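Long-range contacts in citrate synthase (PDB 6ABW), which probably catalyses the condensation of oxaloacetate with acetyl-CoA and water to give citrate and coenzyme A, a step of the tricarboxylic acid cycle: residues A[86-91]-A[114-119]; A[92-96]-A[145-149]. All coordinates share one frame; numbering follows the deposited sequence.

Overall arrangement
Helix 89-97 is shared by both interactions. Its N-terminal end, with the turn leading into it, packs on the end of helix 104-119 in interaction 1, and its later part packs on helix 128-151 in interaction 2. Along the chain the segments alternate (86-91, 92-96, 114-119, 145-149), and the two long partner helices follow one another. The centres lie about 12 Å apart, on the same side of the chain's centre, and the contacts touch through Ala114 with Met94 and Val87 with Ile92. The short helix is thus fixed to both long ones in this mostly helical subunit, close to the second subunit and away from the annotated sites.

Interaction 1 (A[86-91]-A[114-119])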
ATOM      1  N   GLU A  86      18.804  -5.424 -13.391  1.00 16.14           N
ATOM      2  CA  GLU A  86      19.631  -4.402 -12.772  1.00 18.67           C
ATOM      3  C   GLU A  86      18.740  -3.269 -12.258  1.00 16.63           C
ATOM      4  O   GLU A  86      17.858  -2.746 -12.971  1.00 18.55           O
ATOM      5  CB  GLU A  86      20.770  -3.839 -13.733  1.00 24.78           C
ATOM      6  CG  GLU A  86      20.342  -3.431 -15.168  1.00 34.57           C
ATOM      7  CD  GLU A  86      21.447  -3.561 -16.306  1.00 45.06           C
ATOM      8  OE1 GLU A  86      22.516  -2.916 -16.153  1.00 53.53           O
ATOM      9  OE2 GLU A  86      21.231  -4.257 -17.382  1.00 41.34           O
ATOM     10  N   VAL A  87      18.920  -2.950 -10.975  1.00 17.49           N
ATOM     11  CA  VAL A  87      18.288  -1.763 -10.361  1.00 16.55           C
ATOM     12  C   VAL A  87      19.350  -0.832  -9.798  1.00 17.43           C
ATOM     13  O   VAL A  87      20.450  -1.254  -9.596  1.00 14.58           O
ATOM     14  CB  VAL A  87      17.311  -2.184  -9.240  1.00 17.42           C
ATOM     15  CG1 VAL A  87      16.211  -3.055  -9.893  1.00 18.50           C
ATOM     16  CG2 VAL A  87      17.987  -2.933  -8.095  1.00 17.32           C
ATOM     17  N   PRO A  88      18.987   0.407  -9.471  1.00 16.64           N
ATOM     18  CA  PRO A  88      20.052   1.272  -8.959  1.00 18.95           C
ATOM     19  C   PRO A  88      20.539   0.824  -7.637  1.00 16.83           C
ATOM     20  O   PRO A  88      19.786   0.223  -6.825  1.00 14.60           O
ATOM     21  CB  PRO A  88      19.401   2.642  -8.886  1.00 18.90           C
ATOM     22  CG  PRO A  88      18.244   2.559  -9.773  1.00 19.77           C
ATOM     23  CD  PRO A  88      17.749   1.151  -9.702  1.00 18.68           C
ATOM     24  N   GLN A  89      21.806   1.119  -7.401  1.00 19.43           N
ATOM     25  CA  GLN A  89      22.456   0.772  -6.164  1.00 22.33           C
ATOM     26  C   GLN A  89      21.726   1.260  -4.900  1.00 19.00           C
ATOM     27  O   GLN A  89      21.777   0.579  -3.857  1.00 20.72           O
ATOM     28  CB  GLN A  89      23.944   1.198  -6.149  1.00 26.42           C
ATOM     29  CG  GLN A  89      24.818  -0.039  -6.378  1.00 35.40           C
ATOM     30  CD  GLN A  89      24.885  -0.942  -5.161  1.00 34.66           C
ATOM     31  OE1 GLN A  89      24.843  -0.465  -4.004  1.00 41.80           O
ATOM     32  NE2 GLN A  89      25.031  -2.258  -5.396  1.00 51.11           N
ATOM     33  N   GLN A  90      21.022   2.379  -5.025  1.00 19.79           N
ATOM     34  CA  GLN A  90      20.292   2.952  -3.919  1.00 20.35           C
ATOM     35  C   GLN A  90      19.192   1.995  -3.436  1.00 21.33           C
ATOM     36  O   GLN A  90      18.919   1.948  -2.241  1.00 19.21           O
ATOM     37  CB  GLN A  90      19.699   4.297  -4.300  1.00 23.28           C
ATOM     38  CG  GLN A  90      20.724   5.396  -4.504  1.00 26.29           C
ATOM     39  CD  GLN A  90      21.487   5.358  -5.815  1.00 32.76           C
ATOM     40  OE1 GLN A  90      21.102   4.690  -6.800  1.00 29.12           O
ATOM     41  NE2 GLN A  90      22.595   6.062  -5.828  1.00 39.79           N
ATOM     42  N   VAL A  91      18.575   1.227  -4.356  1.00 17.79           N
ATOM     43  CA  VAL A  91      17.545   0.266  -3.947  1.00 17.17           C
ATOM     44  C   VAL A  91      18.186  -0.850  -3.104  1.00 15.96           C
ATOM     45  O   VAL A  91      17.658  -1.250  -2.046  1.00 15.00           O
ATOM     46  CB  VAL A  91      16.820  -0.333  -5.153  1.00 16.26           C
ATOM     47  CG1 VAL A  91      15.782  -1.326  -4.698  1.00 17.70           C
ATOM     48  CG2 VAL A  91      16.115   0.772  -5.893  1.00 19.23           C
ATOM     49  N   ALA A 114      10.774   2.207  -3.263  1.00  8.56           N
ATOM     50  CA  ALA A 114      11.882   2.866  -3.948  1.00  8.90           C
ATOM     51  C   ALA A 114      11.874   2.661  -5.437  1.00  8.89           C
ATOM     52  O   ALA A 114      12.102   3.585  -6.192  1.00  9.52           O
ATOM     53  CB  ALA A 114      13.222   2.422  -3.349  1.00  9.80           C
ATOM     54  N   LEU A 115      11.588   1.458  -5.894  1.00  8.12           N
ATOM     55  CA  LEU A 115      11.388   1.172  -7.320  1.00  8.56           C
ATOM     56  C   LEU A 115      10.247   1.987  -7.900  1.00  8.69           C
ATOM     57  O   LEU A 115      10.339   2.479  -9.001  1.00  9.12           O
ATOM     58  CB  LEU A 115      11.174  -0.316  -7.543  1.00  9.32           C
ATOM     59  CG  LEU A 115      12.312  -1.298  -7.255  1.00  9.87           C
ATOM     60  CD1 LEU A 115      11.760  -2.706  -7.352  1.00 10.48           C
ATOM     61  CD2 LEU A 115      13.419  -1.048  -8.229  1.00 11.07           C
ATOM     62  N   SER A 116       9.154   2.173  -7.152  1.00  8.14           N
ATOM     63  CA  SER A 116       8.117   3.022  -7.604  1.00  9.24           C
ATOM     64  C   SER A 116       8.557   4.485  -7.849  1.00  8.83           C
ATOM     65  O   SER A 116       8.182   5.077  -8.872  1.00 10.53           O
ATOM     66  CB  SER A 116       6.888   2.894  -6.715  1.00  8.93           C
ATOM     67  OG  SER A 116       5.827   3.717  -7.122  1.00  9.94           O
ATOM     68  N   SER A 117       9.349   5.037  -6.957  1.00 10.34           N
ATOM     69  CA  SER A 117       9.846   6.385  -7.053  1.00 11.79           C
ATOM     70  C   SER A 117      10.797   6.551  -8.229  1.00 13.86           C
ATOM     71  O   SER A 117      10.842   7.613  -8.842  1.00 14.84           O
ATOM     72  CB  SER A 117      10.581   6.721  -5.745  1.00 12.71           C
ATOM     73  OG  SER A 117       9.636   6.842  -4.676  1.00 16.38           O
ATOM     74  N   ILE A 118      11.562   5.510  -8.548  1.00 12.80           N
ATOM     75  CA  ILE A 118      12.559   5.567  -9.622  1.00 13.18           C
ATOM     76  C   ILE A 118      11.939   5.252 -11.007  1.00 13.69           C
ATOM     77  O   ILE A 118      12.253   5.937 -11.979  1.00 14.37           O
ATOM     78  CB  ILE A 118      13.715   4.609  -9.259  1.00 13.60           C
ATOM     79  CG1 ILE A 118      14.424   5.154  -8.030  1.00 15.43           C
ATOM     80  CG2 ILE A 118      14.644   4.381 -10.434  1.00 14.54           C
ATOM     81  CD1 ILE A 118      15.324   4.180  -7.345  1.00 15.51           C
ATOM     82  N   TYR A 119      11.116   4.214 -11.104  1.00 11.49           N
ATOM     83  CA  TYR A 119      10.650   3.645 -12.340  1.00 12.07           C
ATOM     84  C   TYR A 119       9.189   3.859 -12.634  1.00 12.46           C
ATOM     85  O   TYR A 119       8.746   3.521 -13.750  1.00 13.80           O
ATOM     86  CB  TYR A 119      10.923   2.156 -12.348  1.00 13.09           C
ATOM     87  CG  TYR A 119      12.352   1.725 -12.415  1.00 13.95           C
ATOM     88  CD1 TYR A 119      13.149   2.056 -13.516  1.00 15.39           C
ATOM     89  CD2 TYR A 119      12.862   0.916 -11.462  1.00 14.19           C
ATOM     90  CE1 TYR A 119      14.473   1.661 -13.561  1.00 16.33           C
ATOM     91  CE2 TYR A 119      14.167   0.464 -11.536  1.00 15.32           C
ATOM     92  CZ  TYR A 119      14.954   0.831 -12.600  1.00 15.45           C
ATOM     93  OH  TYR A 119      16.261   0.362 -12.641  1.00 14.70           O
TER
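Val91 reaches helix 104-119 through one methyl, CG2, which meets three residues on the facing side of that helix. With CG1 anti to the backbone N (chi1 179°), CG2 lies beside that nitrogen and faces Ile118 CD1 at 3.8 Å, Leu115 CD2 at 4.0 Å and Ala114 CB at 4.2 Å. A beta-branched residue fills this site compactly, while the small Ala114 lets the helix turn come close. Leu115 CD2 serves two valines, since Val87 CG1 also lies 3.8 Å from it, the two side chains crossing at about a right angle.

Pro88 takes the N-cap position of helix 89-97. Proline has no N-H to place, which costs nothing at the start of a helix, where the first amides have no helical acceptor, and its carbonyl O accepts the first-turn bond from Val91 N (2.9 Å). In the all-alpha citrate synthase fold this start of a short helix is held against the C-terminal end of a long one. That long helix also lies at the dimer interface, where Ile118 packs on Pro99 of the second subunit.

The puckered, apolar ring of Pro88 touches both Ile118 and Tyr119. Its CG lies 4.1 Å from Ile118 CG2, and its CD comes within 3.4 Å of Tyr119 OH, approaching the ring obliquely. A chi1 of -68° sets CG of Tyr119 beside its backbone N, and Ile118 CG2 then sits over the ring centre, 3.9 Å above the plane, while Leu115 CD2 meets the edge in plane. Arg138 of helix 128-151 makes a cation-pi contact with this ring.

Interaction 2 (A[92-96]-A[145-149]); sequences IDMIY and NVLRA
The side-chain nitrogen ND2 of Asn145, with Ile92 CD1 resting 4.0 Å away, donates hydrogen bonds to two carbonyls, Thr141 O and Ala156 O. An asparagine suits this buried place because its amide can tie its own helix to the chain after it while its apolar neighbours Ile92 and Pro155 pack against it. The setting is a helix-helix packing of the all-alpha citrate synthase fold: the axes of 92-96 and 145-149 approach to 9.6 Å and cross at -41°, running roughly the same way.

Ile95 fills the middle of the interface. Its CG2 branch, anti to the backbone N, reaches Asn145 O at 3.7 Å, Ala149 CB at 3.9 Å and Val146 CG2 at 4.1 Å, so a single methyl touches residues on successive turns.

Beside it Tyr96 lays its ring over Ala149 in a CH-pi contact. Ala149 CB stands 3.6 Å from the ring centroid and only 7° off the normal, and the shortness of alanine lets an aromatic face lie almost on the helix backbone. With chi1 at -85°, CG of Tyr96 stays beside the backbone N and roughly anti to the carbonyl carbon, which carries the ring across to 145-149. There the hydroxyl is hydrogen-bonded to Lys153 O, while Arg148 extends away to Lys154 O and Ser172 O; the two side chains lie side by side, pointing the same way, and Tyr96 OH lies 3.4 Å from Arg148 CB.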
ATOM      1  N   ILE A  92      19.336  -1.358  -3.583  1.00 14.34           N
ATOM      2  CA  ILE A  92      20.070  -2.366  -2.880  1.00 16.91           C
ATOM      3  C   ILE A  92      20.509  -1.837  -1.510  1.00 16.54           C
ATOM      4  O   ILE A  92      20.355  -2.522  -0.487  1.00 16.51           O
ATOM      5  CB  ILE A  92      21.295  -2.883  -3.704  1.00 18.16           C
ATOM      6  CG1 ILE A  92      20.910  -3.457  -5.063  1.00 20.81           C
ATOM      7  CG2 ILE A  92      22.156  -3.831  -2.868  1.00 21.44           C
ATOM      8  CD1 ILE A  92      19.768  -4.420  -5.019  1.00 22.82           C
ATOM      9  N   ASP A  93      21.031  -0.606  -1.468  1.00 18.21           N
ATOM     10  CA  ASP A  93      21.511  -0.004  -0.212  1.00 19.07           C
ATOM     11  C   ASP A  93      20.381   0.044   0.797  1.00 18.24           C
ATOM     12  O   ASP A  93      20.575  -0.174   2.009  1.00 18.16           O
ATOM     13  CB  ASP A  93      22.013   1.435  -0.417  1.00 21.78           C
ATOM     14  CG  ASP A  93      23.297   1.550  -1.280  1.00 29.67           C
ATOM     15  OD1 ASP A  93      23.936   0.512  -1.594  1.00 32.05           O
ATOM     16  OD2 ASP A  93      23.623   2.733  -1.663  1.00 29.69           O
ATOM     17  N   MET A  94      19.192   0.330   0.323  1.00 16.50           N
ATOM     18  CA  MET A  94      18.065   0.422   1.237  1.00 17.82           C
ATOM     19  C   MET A  94      17.713  -0.882   1.869  1.00 15.77           C
ATOM     20  O   MET A  94      17.472  -0.950   3.083  1.00 16.57           O
ATOM     21  CB  MET A  94      16.830   0.935   0.519  1.00 21.33           C
ATOM     22  CG  MET A  94      17.021   2.408   0.164  1.00 26.15           C
ATOM     23  SD  MET A  94      15.585   3.202  -0.636  1.00 33.91           S
ATOM     24  CE  MET A  94      14.291   2.195   0.045  1.00 34.82           C
ATOM     25  N   ILE A  95      17.724  -1.949   1.078  1.00 15.21           N
ATOM     26  CA  ILE A  95      17.483  -3.263   1.609  1.00 15.47           C
ATOM     27  C   ILE A  95      18.506  -3.605   2.735  1.00 15.50           C
ATOM     28  O   ILE A  95      18.146  -4.162   3.803  1.00 15.82           O
ATOM     29  CB  ILE A  95      17.508  -4.340   0.486  1.00 16.85           C
ATOM     30  CG1 ILE A  95      16.312  -4.196  -0.460  1.00 15.55           C
ATOM     31  CG2 ILE A  95      17.533  -5.754   1.088  1.00 18.23           C
ATOM     32  CD1 ILE A  95      16.583  -4.883  -1.804  1.00 14.99           C
ATOM     33  N   TYR A  96      19.761  -3.296   2.439  1.00 14.23           N
ATOM     34  CA  TYR A  96      20.860  -3.609   3.345  1.00 15.36           C
ATOM     35  C   TYR A  96      20.946  -2.629   4.520  1.00 16.84           C
ATOM     36  O   TYR A  96      21.655  -2.895   5.463  1.00 18.14           O
ATOM     37  CB  TYR A  96      22.206  -3.614   2.594  1.00 14.89           C
ATOM     38  CG  TYR A  96      22.454  -4.956   1.958  1.00 15.09           C
ATOM     39  CD1 TYR A  96      21.883  -5.267   0.726  1.00 14.28           C
ATOM     40  CD2 TYR A  96      23.234  -5.895   2.573  1.00 16.38           C
ATOM     41  CE1 TYR A  96      22.078  -6.498   0.106  1.00 16.05           C
ATOM     42  CE2 TYR A  96      23.462  -7.129   1.960  1.00 17.43           C
ATOM     43  CZ  TYR A  96      22.864  -7.428   0.764  1.00 16.99           C
ATOM     44  OH  TYR A  96      23.113  -8.625   0.175  1.00 20.12           O
ATOM     45  N   ASN A 145      18.063 -10.334  -2.899  1.00 10.13           N
ATOM     46  CA  ASN A 145      18.823  -9.411  -2.064  1.00 10.99           C
ATOM     47  C   ASN A 145      18.310  -9.270  -0.642  1.00 10.81           C
ATOM     48  O   ASN A 145      19.052  -9.050   0.283  1.00 10.13           O
ATOM     49  CB  ASN A 145      19.076  -8.117  -2.801  1.00 12.53           C
ATOM     50  CG  ASN A 145      20.184  -8.317  -3.837  1.00 15.30           C
ATOM     51  OD1 ASN A 145      21.331  -8.585  -3.466  1.00 16.68           O
ATOM     52  ND2 ASN A 145      19.791  -8.403  -5.114  1.00 15.12           N
ATOM     53  N   VAL A 146      16.974  -9.482  -0.468  1.00 11.23           N
ATOM     54  CA  VAL A 146      16.395  -9.548   0.850  1.00 11.17           C
ATOM     55  C   VAL A 146      16.967 -10.762   1.600  1.00 11.46           C
ATOM     56  O   VAL A 146      17.381 -10.686   2.759  1.00 11.30           O
ATOM     57  CB  VAL A 146      14.840  -9.555   0.752  1.00 11.83           C
ATOM     58  CG1 VAL A 146      14.174  -9.992   2.078  1.00 13.92           C
ATOM     59  CG2 VAL A 146      14.319  -8.174   0.380  1.00 12.28           C
ATOM     60  N   LEU A 147      17.055 -11.897   0.933  1.00 11.00           N
ATOM     61  CA  LEU A 147      17.640 -13.077   1.553  1.00 12.05           C
ATOM     62  C   LEU A 147      19.090 -12.785   1.946  1.00 11.33           C
ATOM     63  O   LEU A 147      19.549 -13.108   3.095  1.00 11.32           O
ATOM     64  CB  LEU A 147      17.527 -14.282   0.602  1.00 12.94           C
ATOM     65  CG  LEU A 147      18.514 -15.434   0.991  1.00 14.63           C
ATOM     66  CD1 LEU A 147      18.059 -16.041   2.279  1.00 15.07           C
ATOM     67  CD2 LEU A 147      18.559 -16.429  -0.162  1.00 16.17           C
ATOM     68  N   ARG A 148      19.814 -12.224   0.983  1.00 11.47           N
ATOM     69  CA  ARG A 148      21.238 -12.043   1.173  1.00 12.77           C
ATOM     70  C   ARG A 148      21.569 -10.993   2.268  1.00 12.84           C
ATOM     71  O   ARG A 148      22.443 -11.184   3.120  1.00 13.98           O
ATOM     72  CB  ARG A 148      21.880 -11.782  -0.160  1.00 14.42           C
ATOM     73  CG  ARG A 148      21.907 -13.039  -1.024  1.00 14.31           C
ATOM     74  CD  ARG A 148      22.469 -12.744  -2.398  1.00 16.56           C
ATOM     75  NE  ARG A 148      23.923 -12.579  -2.366  1.00 17.41           N
ATOM     76  CZ  ARG A 148      24.806 -13.579  -2.376  1.00 20.75           C
ATOM     77  NH1 ARG A 148      26.083 -13.287  -2.281  1.00 21.98           N
ATOM     78  NH2 ARG A 148      24.440 -14.868  -2.377  1.00 23.85           N
ATOM     79  N   ALA A 149      20.813  -9.910   2.317  1.00 12.24           N
ATOM     80  CA  ALA A 149      20.878  -9.000   3.445  1.00 12.18           C
ATOM     81  C   ALA A 149      20.640  -9.612   4.790  1.00 12.32           C
ATOM     82  O   ALA A 149      21.389  -9.373   5.755  1.00 12.31           O
ATOM     83  CB  ALA A 149      20.007  -7.794   3.255  1.00 11.22           C
TER